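CalS10 (PDB 6UK5) binds S-adenosylmethionine and is probably the methyltransferase that methylates an amino pentose during calicheamicin biosynthesis. Local coordinates at residues 22-27 and 175-180; 68-73 and 93-98; 108-113 and 142-147; 136-141 and 224-229; 198-201 and 206-209. All coordinates share one frame; numbering follows the deposited sequence.

Contact 1 (22-27 and 175-180). With SAM (S-adenosylmethionine), chain D.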
# COMPACT_ATOMS: atom_id res chain seq x y z
N HIS A 22 6.74 2.85 -13.98
CA HIS A 22 7.51 1.83 -13.27
C HIS A 22 8.89 2.35 -12.89
O HIS A 22 9.36 2.10 -11.77
CB HIS A 22 7.63 0.58 -14.14
CG HIS A 22 8.13 -0.63 -13.40
ND1 HIS A 22 8.72 -1.70 -14.03
CD2 HIS A 22 8.12 -0.93 -12.08
CE1 HIS A 22 9.05 -2.61 -13.13
NE2 HIS A 22 8.70 -2.16 -11.94
N ALA A 23 9.55 3.07 -13.80
CA ALA A 23 10.88 3.58 -13.51
C ALA A 23 10.88 4.49 -12.29
O ALA A 23 11.85 4.51 -11.52
CB ALA A 23 11.43 4.32 -14.73
N GLU A 24 9.80 5.25 -12.10
CA GLU A 24 9.75 6.23 -11.01
C GLU A 24 9.74 5.55 -9.65
O GLU A 24 10.32 6.06 -8.69
CB GLU A 24 8.52 7.11 -11.19
CG GLU A 24 8.37 8.22 -10.17
CD GLU A 24 6.98 8.81 -10.16
OE1 GLU A 24 6.26 8.64 -11.16
OE2 GLU A 24 6.62 9.43 -9.13
N VAL A 25 9.08 4.39 -9.55
CA VAL A 25 8.87 3.69 -8.29
C VAL A 25 9.72 2.44 -8.17
O VAL A 25 9.71 1.79 -7.12
CB VAL A 25 7.39 3.33 -8.10
CG1 VAL A 25 6.54 4.58 -7.95
CG2 VAL A 25 6.89 2.48 -9.26
N TYR A 26 10.47 2.08 -9.22
CA TYR A 26 11.11 0.77 -9.26
C TYR A 26 12.14 0.59 -8.15
O TYR A 26 12.24 -0.50 -7.56
CB TYR A 26 11.75 0.59 -10.64
CG TYR A 26 12.93 -0.34 -10.68
CD1 TYR A 26 14.22 0.15 -10.72
CD2 TYR A 26 12.75 -1.71 -10.71
CE1 TYR A 26 15.31 -0.70 -10.77
CE2 TYR A 26 13.82 -2.57 -10.76
CZ TYR A 26 15.10 -2.06 -10.79
OH TYR A 26 16.18 -2.92 -10.84
N GLU A 27 12.90 1.63 -7.83
CA GLU A 27 13.93 1.49 -6.80
C GLU A 27 13.34 1.53 -5.39
O GLU A 27 13.76 0.77 -4.51
CB GLU A 27 15.00 2.57 -6.96
CG GLU A 27 15.44 2.78 -8.39
CD GLU A 27 16.58 3.77 -8.50
OE1 GLU A 27 17.63 3.54 -7.87
OE2 GLU A 27 16.41 4.78 -9.22
N GLU A 175 7.16 11.42 1.81
CA GLU A 175 6.61 12.76 1.97
C GLU A 175 6.30 13.31 0.59
O GLU A 175 7.21 13.54 -0.22
CB GLU A 175 7.55 13.64 2.78
CG GLU A 175 7.59 13.26 4.27
CD GLU A 175 6.21 13.27 4.91
OE1 GLU A 175 5.38 14.12 4.51
OE2 GLU A 175 5.98 12.43 5.81
N GLY A 176 5.01 13.51 0.32
CA GLY A 176 4.50 13.96 -0.95
C GLY A 176 3.95 12.86 -1.84
O GLY A 176 3.32 13.18 -2.86
N ARG A 177 4.16 11.59 -1.50
CA ARG A 177 3.53 10.50 -2.24
C ARG A 177 3.56 9.24 -1.39
O ARG A 177 4.47 9.05 -0.58
CB ARG A 177 4.20 10.26 -3.60
CG ARG A 177 5.62 9.78 -3.54
CD ARG A 177 6.03 9.23 -4.88
NE ARG A 177 7.26 8.47 -4.81
CZ ARG A 177 7.79 7.82 -5.84
NH1 ARG A 177 7.19 7.85 -7.03
NH2 ARG A 177 8.93 7.15 -5.69
N THR A 178 2.57 8.39 -1.59
CA THR A 178 2.55 7.03 -1.05
C THR A 178 2.44 6.04 -2.20
O THR A 178 1.68 6.27 -3.15
CB THR A 178 1.39 6.83 -0.08
OG1 THR A 178 0.33 6.15 -0.75
CG2 THR A 178 0.90 8.17 0.38
N VAL A 179 3.19 4.95 -2.11
CA VAL A 179 3.28 3.97 -3.17
C VAL A 179 2.91 2.61 -2.59
O VAL A 179 3.58 2.12 -1.67
CB VAL A 179 4.68 3.95 -3.79
CG1 VAL A 179 4.76 2.93 -4.92
CG2 VAL A 179 5.06 5.35 -4.26
N ALA A 180 1.85 2.01 -3.13
CA ALA A 180 1.43 0.67 -2.78
C ALA A 180 1.66 -0.27 -3.96
O ALA A 180 1.53 0.13 -5.12
CB ALA A 180 -0.05 0.63 -2.38
N SAM D . 20.93 -3.53 -13.40
CA SAM D . 19.55 -3.22 -13.23
C SAM D . 19.19 -2.94 -11.73
O SAM D . 19.63 -3.74 -10.87
OXT SAM D . 18.49 -1.94 -11.52
CB SAM D . 18.68 -4.36 -13.77
CG SAM D . 17.30 -3.80 -14.04
SD SAM D . 16.21 -5.25 -14.12
CE SAM D . 14.63 -4.48 -13.79
C5' SAM D . 16.03 -5.68 -15.89
C4' SAM D . 16.37 -4.63 -16.95
O4' SAM D . 16.75 -5.30 -18.16
C3' SAM D . 15.23 -3.68 -17.31
O3' SAM D . 15.50 -2.36 -16.85
C2' SAM D . 15.15 -3.72 -18.85
O2' SAM D . 15.13 -2.41 -19.41
C1' SAM D . 16.43 -4.46 -19.24
N9 SAM D . 16.30 -5.29 -20.44
C8 SAM D . 15.43 -6.33 -20.65
N7 SAM D . 15.60 -6.95 -21.79
C5 SAM D . 16.65 -6.27 -22.38
C6 SAM D . 17.34 -6.44 -23.60
N6 SAM D . 17.01 -7.36 -24.51
N1 SAM D . 18.37 -5.62 -23.86
C2 SAM D . 18.69 -4.68 -22.97
N3 SAM D . 18.12 -4.41 -21.79
C4 SAM D . 17.10 -5.25 -21.56
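Glu24 and Arg177 reach out from helix 22-27 and strand 177-180 and overlap lengthwise, each heading for the other's root, a worked example of a helix pinned across a sheet by charge at the more exposed side and by small apolar groups further in. Their carboxylate and guanidinium planes lie only 13° apart, and OE2 of Glu24 stands 2.7 Å from NH1 of Arg177 in a salt bridge. Arg177 can reach this far because its chain runs extended from CG to NE, after starting in the crowded position between backbone N and carbonyl carbon (chi1 65°). Its NH2 turns in plane toward the main chain, where it makes a weak hydrogen bond of 3.5 Å with the carbonyl O of Glu24, while NE is engaged by Glu174 in a salt bridge. One guanidinium face lies against CG2 of Val179, two residues along the same strand.

Beside this polar pair, Val25 and Val179 meet at a slant, their CG1 atoms 3.9 Å apart. CG1 of Val25 is also 3.5 Å from NH1 of Arg177, lying beside it. The axes of helix and strand run nearly perpendicular, at 84°, with 10.3 Å between them.

The next helix residue, Tyr26, faces the cofactor: its OH donates a 2.6 Å hydrogen bond to OXT of S-adenosylmethionine, which lies at the ring edge in plane. Chemically, one short helix thus carries both the ionic and apolar contacts to the five-stranded sheet and the hydrogen bond to the cofactor carboxylate.

Contact 2 (68-73 and 93-98). With SAM (S-adenosylmethionine), chain D.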
# COMPACT_ATOMS: atom_id res chain seq x y z
N HIS A 68 23.26 0.45 -9.96
CA HIS A 68 24.58 -0.16 -9.85
C HIS A 68 25.65 0.77 -10.40
O HIS A 68 26.69 0.99 -9.77
CB HIS A 68 24.61 -1.50 -10.58
CG HIS A 68 24.02 -2.63 -9.79
ND1 HIS A 68 23.03 -3.45 -10.29
CD2 HIS A 68 24.32 -3.11 -8.56
CE1 HIS A 68 22.72 -4.36 -9.38
NE2 HIS A 68 23.49 -4.18 -8.33
N LEU A 69 25.41 1.33 -11.59
CA LEU A 69 26.42 2.17 -12.24
C LEU A 69 26.82 3.35 -11.37
O LEU A 69 27.97 3.79 -11.41
CB LEU A 69 25.89 2.67 -13.58
CG LEU A 69 25.98 1.70 -14.75
CD1 LEU A 69 25.08 2.14 -15.88
CD2 LEU A 69 27.41 1.58 -15.21
N GLU A 70 25.88 3.88 -10.57
CA GLU A 70 26.21 5.00 -9.70
C GLU A 70 27.40 4.68 -8.80
O GLU A 70 28.30 5.52 -8.63
CB GLU A 70 25.00 5.37 -8.84
CG GLU A 70 25.23 6.58 -7.96
CD GLU A 70 23.95 7.17 -7.41
OE1 GLU A 70 23.49 6.69 -6.35
OE2 GLU A 70 23.40 8.10 -8.04
N THR A 71 27.44 3.48 -8.23
CA THR A 71 28.55 3.11 -7.37
C THR A 71 29.75 2.62 -8.17
O THR A 71 30.89 2.80 -7.72
CB THR A 71 28.10 2.04 -6.36
OG1 THR A 71 27.07 2.58 -5.52
CG2 THR A 71 29.27 1.61 -5.49
N PHE A 72 29.53 2.01 -9.33
CA PHE A 72 30.65 1.60 -10.17
C PHE A 72 31.49 2.81 -10.58
O PHE A 72 32.72 2.71 -10.69
CB PHE A 72 30.16 0.84 -11.40
CG PHE A 72 29.82 -0.60 -11.15
CD1 PHE A 72 28.64 -1.15 -11.62
CD2 PHE A 72 30.70 -1.43 -10.45
CE1 PHE A 72 28.33 -2.48 -11.39
CE2 PHE A 72 30.39 -2.75 -10.22
CZ PHE A 72 29.21 -3.28 -10.69
N ALA A 73 30.83 3.95 -10.84
CA ALA A 73 31.56 5.13 -11.29
C ALA A 73 32.55 5.62 -10.24
O ALA A 73 33.63 6.11 -10.58
CB ALA A 73 30.58 6.25 -11.64
N ARG A 93 20.24 8.45 -17.14
CA ARG A 93 20.98 9.67 -17.49
C ARG A 93 20.80 10.73 -16.41
O ARG A 93 21.76 11.40 -16.02
CB ARG A 93 20.53 10.20 -18.85
CG ARG A 93 20.92 9.28 -19.99
CD ARG A 93 21.70 10.02 -21.07
NE ARG A 93 22.03 9.15 -22.20
CZ ARG A 93 21.15 8.67 -23.06
NH1 ARG A 93 19.86 8.96 -22.94
NH2 ARG A 93 21.56 7.89 -24.05
N HIS A 94 19.57 10.91 -15.93
CA HIS A 94 19.29 11.88 -14.88
C HIS A 94 20.24 11.68 -13.70
O HIS A 94 20.90 12.62 -13.25
CB HIS A 94 17.83 11.76 -14.45
CG HIS A 94 17.30 12.95 -13.73
ND1 HIS A 94 18.10 13.77 -12.95
CD2 HIS A 94 16.06 13.48 -13.68
CE1 HIS A 94 17.36 14.74 -12.44
NE2 HIS A 94 16.12 14.59 -12.87
N ARG A 95 20.31 10.45 -13.19
CA ARG A 95 21.17 10.14 -12.05
C ARG A 95 22.65 10.19 -12.41
O ARG A 95 23.48 10.40 -11.51
CB ARG A 95 20.79 8.76 -11.51
CG ARG A 95 21.91 7.94 -10.86
CD ARG A 95 21.58 6.45 -10.90
NE ARG A 95 20.27 6.18 -10.34
CZ ARG A 95 20.04 5.91 -9.05
NH1 ARG A 95 21.04 5.87 -8.18
NH2 ARG A 95 18.80 5.68 -8.64
N LEU A 96 23.01 10.00 -13.68
CA LEU A 96 24.41 9.93 -14.11
C LEU A 96 24.64 10.94 -15.23
O LEU A 96 24.67 10.58 -16.41
CB LEU A 96 24.76 8.51 -14.56
CG LEU A 96 24.74 7.47 -13.44
CD1 LEU A 96 24.82 6.05 -13.97
CD2 LEU A 96 25.90 7.72 -12.49
N PRO A 97 24.81 12.22 -14.88
CA PRO A 97 24.97 13.25 -15.92
C PRO A 97 26.05 12.95 -16.95
O PRO A 97 25.76 12.87 -18.15
CB PRO A 97 25.32 14.52 -15.11
CG PRO A 97 25.43 14.09 -13.67
CD PRO A 97 24.68 12.81 -13.54
N GLY A 98 27.30 12.78 -16.51
CA GLY A 98 28.42 12.70 -17.43
C GLY A 98 28.84 11.32 -17.87
O GLY A 98 30.02 11.08 -18.12
N SAM D . 20.93 -3.53 -13.40
CA SAM D . 19.55 -3.22 -13.23
C SAM D . 19.19 -2.94 -11.73
O SAM D . 19.63 -3.74 -10.87
OXT SAM D . 18.49 -1.94 -11.52
CB SAM D . 18.68 -4.36 -13.77
CG SAM D . 17.30 -3.80 -14.04
SD SAM D . 16.21 -5.25 -14.12
CE SAM D . 14.63 -4.48 -13.79
C5' SAM D . 16.03 -5.68 -15.89
C4' SAM D . 16.37 -4.63 -16.95
O4' SAM D . 16.75 -5.30 -18.16
C3' SAM D . 15.23 -3.68 -17.31
O3' SAM D . 15.50 -2.36 -16.85
C2' SAM D . 15.15 -3.72 -18.85
O2' SAM D . 15.13 -2.41 -19.41
C1' SAM D . 16.43 -4.46 -19.24
N9 SAM D . 16.30 -5.29 -20.44
C8 SAM D . 15.43 -6.33 -20.65
N7 SAM D . 15.60 -6.95 -21.79
C5 SAM D . 16.65 -6.27 -22.38
C6 SAM D . 17.34 -6.44 -23.60
N6 SAM D . 17.01 -7.36 -24.51
N1 SAM D . 18.37 -5.62 -23.86
C2 SAM D . 18.69 -4.68 -22.97
N3 SAM D . 18.12 -4.41 -21.79
C4 SAM D . 17.10 -5.25 -21.56
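Leu69 and Leu96 close the gap between two helices of the Rossmann-like methyltransferase fold, those that follow the parallel strands 57-61 and 78-83. This apolar side is the tight one. Leu96, the first residue to leave helical geometry after helix 86-95, sends CD1 to within 3.6 Å of CB of Leu69, and its CD2 rests 3.9 Å from CA of Glu70.

The solvent side is looser and ionic. Glu70, an exposed residue, holds its chain extended, and Arg95, bent at chi3 (-53°), passes transversely to it. NH1 of Arg95 forms a salt bridge 3.2 Å long with OE1 of Glu70, met at the guanidinium edge, and sits about equally far from OE2; the carboxylate plane is turned 47° from that of the guanidinium. Arg95 has a second and stronger partner, since its NH2 is bridged to Glu27 of helix 20-32. With a leucine here, Glu70 would probably lose its charged partner across the contact and Glu27 be left with Arg31 alone of its two arginines, ending the ionic link from helix 86-95 to both.

On the side of helix 67-73 away from these partners, His68 is hydrogen-bonded through NE2 to Glu40, while its ND1 lies 3.5 Å from O of S-adenosylmethionine.

Contact 3 (108-113 and 142-147)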
# COMPACT_ATOMS: atom_id res chain seq x y z
N THR A 108 22.03 -7.85 -29.35
CA THR A 108 22.54 -7.37 -30.63
C THR A 108 23.47 -6.17 -30.57
O THR A 108 24.01 -5.80 -31.61
CB THR A 108 21.39 -7.05 -31.60
OG1 THR A 108 20.45 -6.17 -30.97
CG2 THR A 108 20.72 -8.32 -32.11
N PHE A 109 23.65 -5.52 -29.42
CA PHE A 109 24.30 -4.21 -29.43
C PHE A 109 25.73 -4.32 -29.95
O PHE A 109 26.36 -5.38 -29.92
CB PHE A 109 24.30 -3.60 -28.02
CG PHE A 109 25.24 -4.28 -27.06
CD1 PHE A 109 24.98 -5.56 -26.59
CD2 PHE A 109 26.38 -3.63 -26.61
CE1 PHE A 109 25.84 -6.18 -25.70
CE2 PHE A 109 27.24 -4.24 -25.72
CZ PHE A 109 26.97 -5.52 -25.27
N ASP A 110 26.24 -3.18 -30.43
CA ASP A 110 27.63 -3.07 -30.85
C ASP A 110 28.07 -1.64 -30.60
O ASP A 110 27.49 -0.70 -31.15
CB ASP A 110 27.81 -3.43 -32.33
CG ASP A 110 29.26 -3.48 -32.74
OD1 ASP A 110 30.11 -2.91 -32.03
OD2 ASP A 110 29.55 -4.10 -33.79
N LEU A 111 29.10 -1.48 -29.77
CA LEU A 111 29.61 -0.16 -29.42
C LEU A 111 31.01 0.06 -29.96
O LEU A 111 31.61 1.11 -29.69
CB LEU A 111 29.61 0.02 -27.90
CG LEU A 111 28.29 -0.24 -27.17
CD1 LEU A 111 28.54 -0.57 -25.70
CD2 LEU A 111 27.33 0.93 -27.32
N GLY A 112 31.54 -0.89 -30.73
CA GLY A 112 32.83 -0.73 -31.38
C GLY A 112 34.01 -0.70 -30.44
O GLY A 112 35.14 -0.52 -30.92
N VAL A 113 33.80 -0.88 -29.14
CA VAL A 113 34.86 -0.73 -28.16
C VAL A 113 34.83 -1.92 -27.21
O VAL A 113 33.79 -2.54 -26.99
CB VAL A 113 34.69 0.59 -27.37
CG1 VAL A 113 35.02 1.78 -28.27
CG2 VAL A 113 33.28 0.71 -26.81
N SER A 142 30.48 -10.73 -24.33
CA SER A 142 31.85 -11.21 -24.41
C SER A 142 32.62 -10.53 -25.54
O SER A 142 33.83 -10.31 -25.42
CB SER A 142 31.87 -12.73 -24.59
OG SER A 142 33.19 -13.22 -24.68
N ALA A 143 31.95 -10.20 -26.64
CA ALA A 143 32.62 -9.52 -27.74
C ALA A 143 33.15 -8.16 -27.31
O ALA A 143 34.15 -7.68 -27.85
CB ALA A 143 31.67 -9.37 -28.92
N HIS A 144 32.49 -7.53 -26.34
CA HIS A 144 32.88 -6.23 -25.82
C HIS A 144 33.92 -6.34 -24.71
O HIS A 144 34.22 -5.33 -24.06
CB HIS A 144 31.64 -5.50 -25.31
CG HIS A 144 30.74 -5.03 -26.41
ND1 HIS A 144 29.89 -5.88 -27.09
CD2 HIS A 144 30.54 -3.80 -26.95
CE1 HIS A 144 29.22 -5.20 -28.01
NE2 HIS A 144 29.60 -3.94 -27.93
N LEU A 145 34.47 -7.53 -24.48
CA LEU A 145 35.51 -7.74 -23.48
C LEU A 145 36.88 -7.79 -24.14
O LEU A 145 37.06 -8.45 -25.17
CB LEU A 145 35.28 -9.03 -22.70
CG LEU A 145 34.20 -9.00 -21.63
CD1 LEU A 145 34.00 -10.39 -21.06
CD2 LEU A 145 34.57 -8.02 -20.53
N ALA A 146 37.85 -7.10 -23.54
CA ALA A 146 39.24 -7.28 -23.91
C ALA A 146 39.73 -8.63 -23.40
O ALA A 146 39.09 -9.25 -22.54
CB ALA A 146 40.09 -6.16 -23.34
N PRO A 147 40.86 -9.12 -23.92
CA PRO A 147 41.39 -10.40 -23.41
C PRO A 147 41.64 -10.32 -21.92
O PRO A 147 42.16 -9.32 -21.41
CB PRO A 147 42.69 -10.58 -24.21
CG PRO A 147 42.55 -9.70 -25.40
CD PRO A 147 41.70 -8.54 -24.98
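His144 lays its ring against that of Phe109, and following it outward from the backbone shows how one imidazole can fasten a loop to the end of a helix. CB lies 4.0 Å from the carbonyl O of Val113. CG stands anti to the carbonyl carbon (chi1 -71°), which places the ring toward loop 108-113. CD2 then passes 3.5 Å from the same O of Val113 and also meets the side chain of Leu111, which comes in crosswise to the histidine. ND1 is hydrogen-bonded to the carbonyl O of Ala140, one turn back in the helix, and CE1 beside it lies 3.4 Å from O of Phe109. NE2, at the tip, accepts a 3.1 Å hydrogen bond from the backbone N of Leu111, in the ring plane and at 152°. With both nitrogens used, the bonding is consistent with a proton on ND1.

One face of the imidazole takes Phe109 in an offset stack, with centroids 4.0 Å apart and planes at 18°. The loop is shaped further by an Asx turn, in which OD1 of Asp110 accepts from N of Gly112 at 2.8 Å; the positive phi there suits a glycine.

Phe109 and Leu111 both lean on Leu59 of strand 57-61, while His144 closes helix 131-143 and its backbone bonds to Phe115 in strand 115-120, so loop, helix end and central sheet meet here.

Contact 4 (136-141 and 224-229)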
# COMPACT_ATOMS: atom_id res chain seq x y z
N ALA A 136 23.02 -15.45 -27.41
CA ALA A 136 23.38 -14.27 -28.19
C ALA A 136 23.79 -13.12 -27.29
O ALA A 136 24.78 -12.42 -27.56
CB ALA A 136 22.22 -13.86 -29.09
N ALA A 137 23.05 -12.91 -26.20
CA ALA A 137 23.42 -11.89 -25.23
C ALA A 137 24.79 -12.16 -24.64
O ALA A 137 25.68 -11.30 -24.67
CB ALA A 137 22.36 -11.82 -24.13
N VAL A 138 24.99 -13.37 -24.10
CA VAL A 138 26.28 -13.71 -23.50
C VAL A 138 27.40 -13.59 -24.51
O VAL A 138 28.53 -13.22 -24.16
CB VAL A 138 26.21 -15.13 -22.89
CG1 VAL A 138 27.61 -15.66 -22.62
CG2 VAL A 138 25.40 -15.11 -21.60
N ALA A 139 27.12 -13.89 -25.78
CA ALA A 139 28.15 -13.78 -26.81
C ALA A 139 28.42 -12.32 -27.15
O ALA A 139 29.57 -11.93 -27.37
CB ALA A 139 27.73 -14.55 -28.06
N ALA A 140 27.37 -11.49 -27.19
CA ALA A 140 27.55 -10.07 -27.46
C ALA A 140 28.38 -9.41 -26.36
O ALA A 140 29.36 -8.72 -26.65
CB ALA A 140 26.19 -9.38 -27.59
N MET A 141 27.99 -9.61 -25.10
CA MET A 141 28.75 -9.05 -23.99
C MET A 141 30.22 -9.45 -24.06
O MET A 141 31.11 -8.62 -23.87
CB MET A 141 28.14 -9.50 -22.66
CG MET A 141 26.69 -9.12 -22.46
SD MET A 141 26.17 -9.39 -20.75
CE MET A 141 24.85 -10.58 -20.94
N ASP A 224 26.98 -22.49 -18.75
CA ASP A 224 28.33 -22.97 -19.02
C ASP A 224 28.57 -23.15 -20.51
O ASP A 224 29.66 -22.86 -21.01
CB ASP A 224 28.57 -24.28 -18.28
CG ASP A 224 28.80 -24.09 -16.80
OD1 ASP A 224 29.14 -22.96 -16.39
OD2 ASP A 224 28.63 -25.07 -16.05
N ALA A 225 27.56 -23.62 -21.24
CA ALA A 225 27.69 -23.79 -22.68
C ALA A 225 27.71 -22.45 -23.41
O ALA A 225 28.41 -22.28 -24.40
CB ALA A 225 26.57 -24.68 -23.22
N ALA A 226 26.92 -21.49 -22.92
CA ALA A 226 26.88 -20.18 -23.58
C ALA A 226 28.19 -19.43 -23.40
O ALA A 226 28.67 -18.78 -24.34
CB ALA A 226 25.71 -19.36 -23.04
N PHE A 227 28.78 -19.49 -22.20
CA PHE A 227 30.08 -18.87 -21.99
C PHE A 227 31.14 -19.51 -22.89
O PHE A 227 31.86 -18.81 -23.61
CB PHE A 227 30.50 -19.00 -20.53
CG PHE A 227 29.69 -18.16 -19.58
CD1 PHE A 227 29.51 -16.81 -19.81
CD2 PHE A 227 29.13 -18.72 -18.45
CE1 PHE A 227 28.77 -16.03 -18.94
CE2 PHE A 227 28.39 -17.96 -17.58
CZ PHE A 227 28.21 -16.61 -17.82
N ALA A 228 31.24 -20.84 -22.86
CA ALA A 228 32.22 -21.53 -23.69
C ALA A 228 32.00 -21.21 -25.16
O ALA A 228 32.96 -20.97 -25.91
CB ALA A 228 32.15 -23.03 -23.44
N ALA A 229 30.74 -21.20 -25.61
CA ALA A 229 30.44 -20.82 -26.98
C ALA A 229 30.97 -19.43 -27.30
O ALA A 229 31.25 -19.12 -28.46
CB ALA A 229 28.93 -20.89 -27.22
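Val138 and Ala226 face each other from helices whose shortest polar bonds lie within each helix: 2.8 Å both from N of Ala140 to O of Ala136 and from N of Ala229 to O of Ala225. The setting is the Rossmann-like fold, where helix 131-143, between the parallel strands 115-120 and 149-153, packs beside helix 220-229, which leads into the edge strand 232-237. No hydrogen bond spans the pair, so this is a plain case of apolar helix packing.

Small residues let the backbones come near, with CA of Val138 and CA of Ala226 only 6.5 Å apart. A single methyl does the bridging. CG1 of Val138 lies anti to the backbone N (chi1 164°), a setting that directs it across the interface, where it sits 4.2 Å from CB of Ala226 and 3.7 Å from the carbonyl O of the same residue.

Phe227 leaves its helix pointing away from Val138, yet its ring swings back, the two side chains standing roughly perpendicular. The ring also packs on Leu151 of strand 149-153, as does Met141 of the facing helix, so both helices rest on that strand. Helix 131-143 also packs through Ala137 and Met141 against Met106, a residue that binds S-adenosylmethionine. At the ring itself, CG1 of Val138 lies 3.6 Å from CD1 of Phe227 and 3.9 Å from its CE1.

Contact 5 (198-201 and 206-209)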
# COMPACT_ATOMS: atom_id res chain seq x y z
N TRP A 198 0.30 -1.44 -9.11
CA TRP A 198 0.75 -0.34 -8.27
C TRP A 198 -0.37 0.65 -8.02
O TRP A 198 -1.28 0.82 -8.84
CB TRP A 198 1.91 0.39 -8.95
CG TRP A 198 3.11 -0.46 -9.21
CD1 TRP A 198 3.25 -1.39 -10.20
CD2 TRP A 198 4.35 -0.45 -8.49
NE1 TRP A 198 4.49 -1.97 -10.14
CE2 TRP A 198 5.19 -1.41 -9.10
CE3 TRP A 198 4.83 0.27 -7.40
CZ2 TRP A 198 6.48 -1.67 -8.64
CZ3 TRP A 198 6.11 0.01 -6.94
CH2 TRP A 198 6.92 -0.95 -7.57
N LEU A 199 -0.30 1.31 -6.86
CA LEU A 199 -1.12 2.48 -6.56
C LEU A 199 -0.20 3.60 -6.08
O LEU A 199 0.53 3.41 -5.10
CB LEU A 199 -2.17 2.17 -5.49
CG LEU A 199 -3.40 1.36 -5.89
CD1 LEU A 199 -4.23 1.06 -4.65
CD2 LEU A 199 -4.24 2.10 -6.92
N VAL A 200 -0.24 4.74 -6.76
CA VAL A 200 0.52 5.92 -6.35
C VAL A 200 -0.47 7.04 -6.07
O VAL A 200 -1.20 7.48 -6.97
CB VAL A 200 1.55 6.35 -7.40
CG1 VAL A 200 2.29 7.59 -6.92
CG2 VAL A 200 2.54 5.22 -7.64
N GLY A 201 -0.49 7.51 -4.82
CA GLY A 201 -1.27 8.66 -4.42
C GLY A 201 -0.34 9.79 -4.03
O GLY A 201 0.62 9.58 -3.27
N ILE A 206 -4.72 9.91 -7.24
CA ILE A 206 -4.41 8.49 -7.11
C ILE A 206 -4.25 7.91 -8.51
O ILE A 206 -5.20 7.94 -9.30
CB ILE A 206 -5.51 7.74 -6.34
CG1 ILE A 206 -5.71 8.32 -4.94
CG2 ILE A 206 -5.17 6.26 -6.26
CD1 ILE A 206 -6.93 7.75 -4.21
N ARG A 207 -3.07 7.36 -8.81
CA ARG A 207 -2.84 6.68 -10.07
C ARG A 207 -2.66 5.18 -9.84
O ARG A 207 -2.03 4.76 -8.86
CB ARG A 207 -1.59 7.20 -10.79
CG ARG A 207 -1.62 8.67 -11.16
CD ARG A 207 -0.47 9.03 -12.10
NE ARG A 207 0.84 8.53 -11.69
CZ ARG A 207 1.52 8.94 -10.62
NH1 ARG A 207 1.01 9.86 -9.81
NH2 ARG A 207 2.71 8.41 -10.35
N GLU A 208 -3.22 4.37 -10.74
CA GLU A 208 -2.99 2.93 -10.78
C GLU A 208 -2.40 2.54 -12.13
O GLU A 208 -2.79 3.07 -13.17
CB GLU A 208 -4.28 2.14 -10.55
CG GLU A 208 -5.42 2.57 -11.45
CD GLU A 208 -6.63 1.68 -11.31
OE1 GLU A 208 -7.53 1.79 -12.18
OE2 GLU A 208 -6.68 0.88 -10.35
N PHE A 209 -1.44 1.60 -12.11
CA PHE A 209 -0.93 1.01 -13.35
C PHE A 209 -0.61 -0.45 -13.07
O PHE A 209 -0.28 -0.83 -11.95
CB PHE A 209 0.26 1.79 -13.92
CG PHE A 209 1.52 1.71 -13.11
CD1 PHE A 209 1.77 2.61 -12.09
CD2 PHE A 209 2.47 0.74 -13.39
CE1 PHE A 209 2.94 2.54 -11.35
CE2 PHE A 209 3.64 0.67 -12.66
CZ PHE A 209 3.88 1.57 -11.64
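Trp198 and Phe209 run alongside one another, the five-membered ring of the indole in an offset stack on the phenyl ring, with centroids 4.3 Å apart and planes at 7°. CB of Trp198 adds a CH-pi contact, 3.7 Å from the Phe209 centroid and over its face. With chi1 at 69°, Phe209 brings its ring there.

Behind the rings, Trp198 N donates to O of Phe209 at 3.0 Å, almost straight at 178°, while the return bond is weak. The next hydrogen-bonded pair is tied both ways: Val200 N reaches O of Arg207 at 2.8 Å and is answered by Arg207 N. On the same side of the sheet as the rings, one face of the Arg207 guanidinium lies over CB of Val200, whose CG1 is 3.6 Å from NH2, and NH1 is salt-bridged to Asp202.

Farther out, Val25 of helix 20-32 packs on both rings, and Val179 of strand 177-188 touches Trp198. Replacing Trp198 with an alanine removes the indole, and a gap would probably open between Phe209, Val25 and Val179, with the phenyl ring freer to turn.

On the other face, CD2 of Leu199 lies 3.6 Å from CB of Glu208; there Leu199 meets Leu199 of the second subunit, and Glu208 bridges to Arg197 of that subunit. The short connection between strands 191-202 and 206-216 makes this an antiparallel beta hairpin, in the sheet at the dimer interface.

Contacts 1 and 5 lie on the opposite side of the chain's centre from contacts 3 and 4. Contacts 1 and 5, with centres 9 Å apart, share the five-stranded sheet: Ala180 N lies 2.8 Å from O of Leu199, and CG2 of Val25 packs 3.5 Å from CZ3 of Trp198. Contact 2 joins this side to the Rossmann-like domain, since OE1 of Glu27 and NH2 of Arg95 form a 2.6 Å salt bridge, and contacts 1 and 2 both touch the cofactor. Contacts 3 and 4 share helix 131-143, with CE1 of Phe109 3.7 Å from CB of Ala140. Their centres are about 35 Å and 36 Å from that of contact 1, and both lie near the cofactor-binding residue Met106.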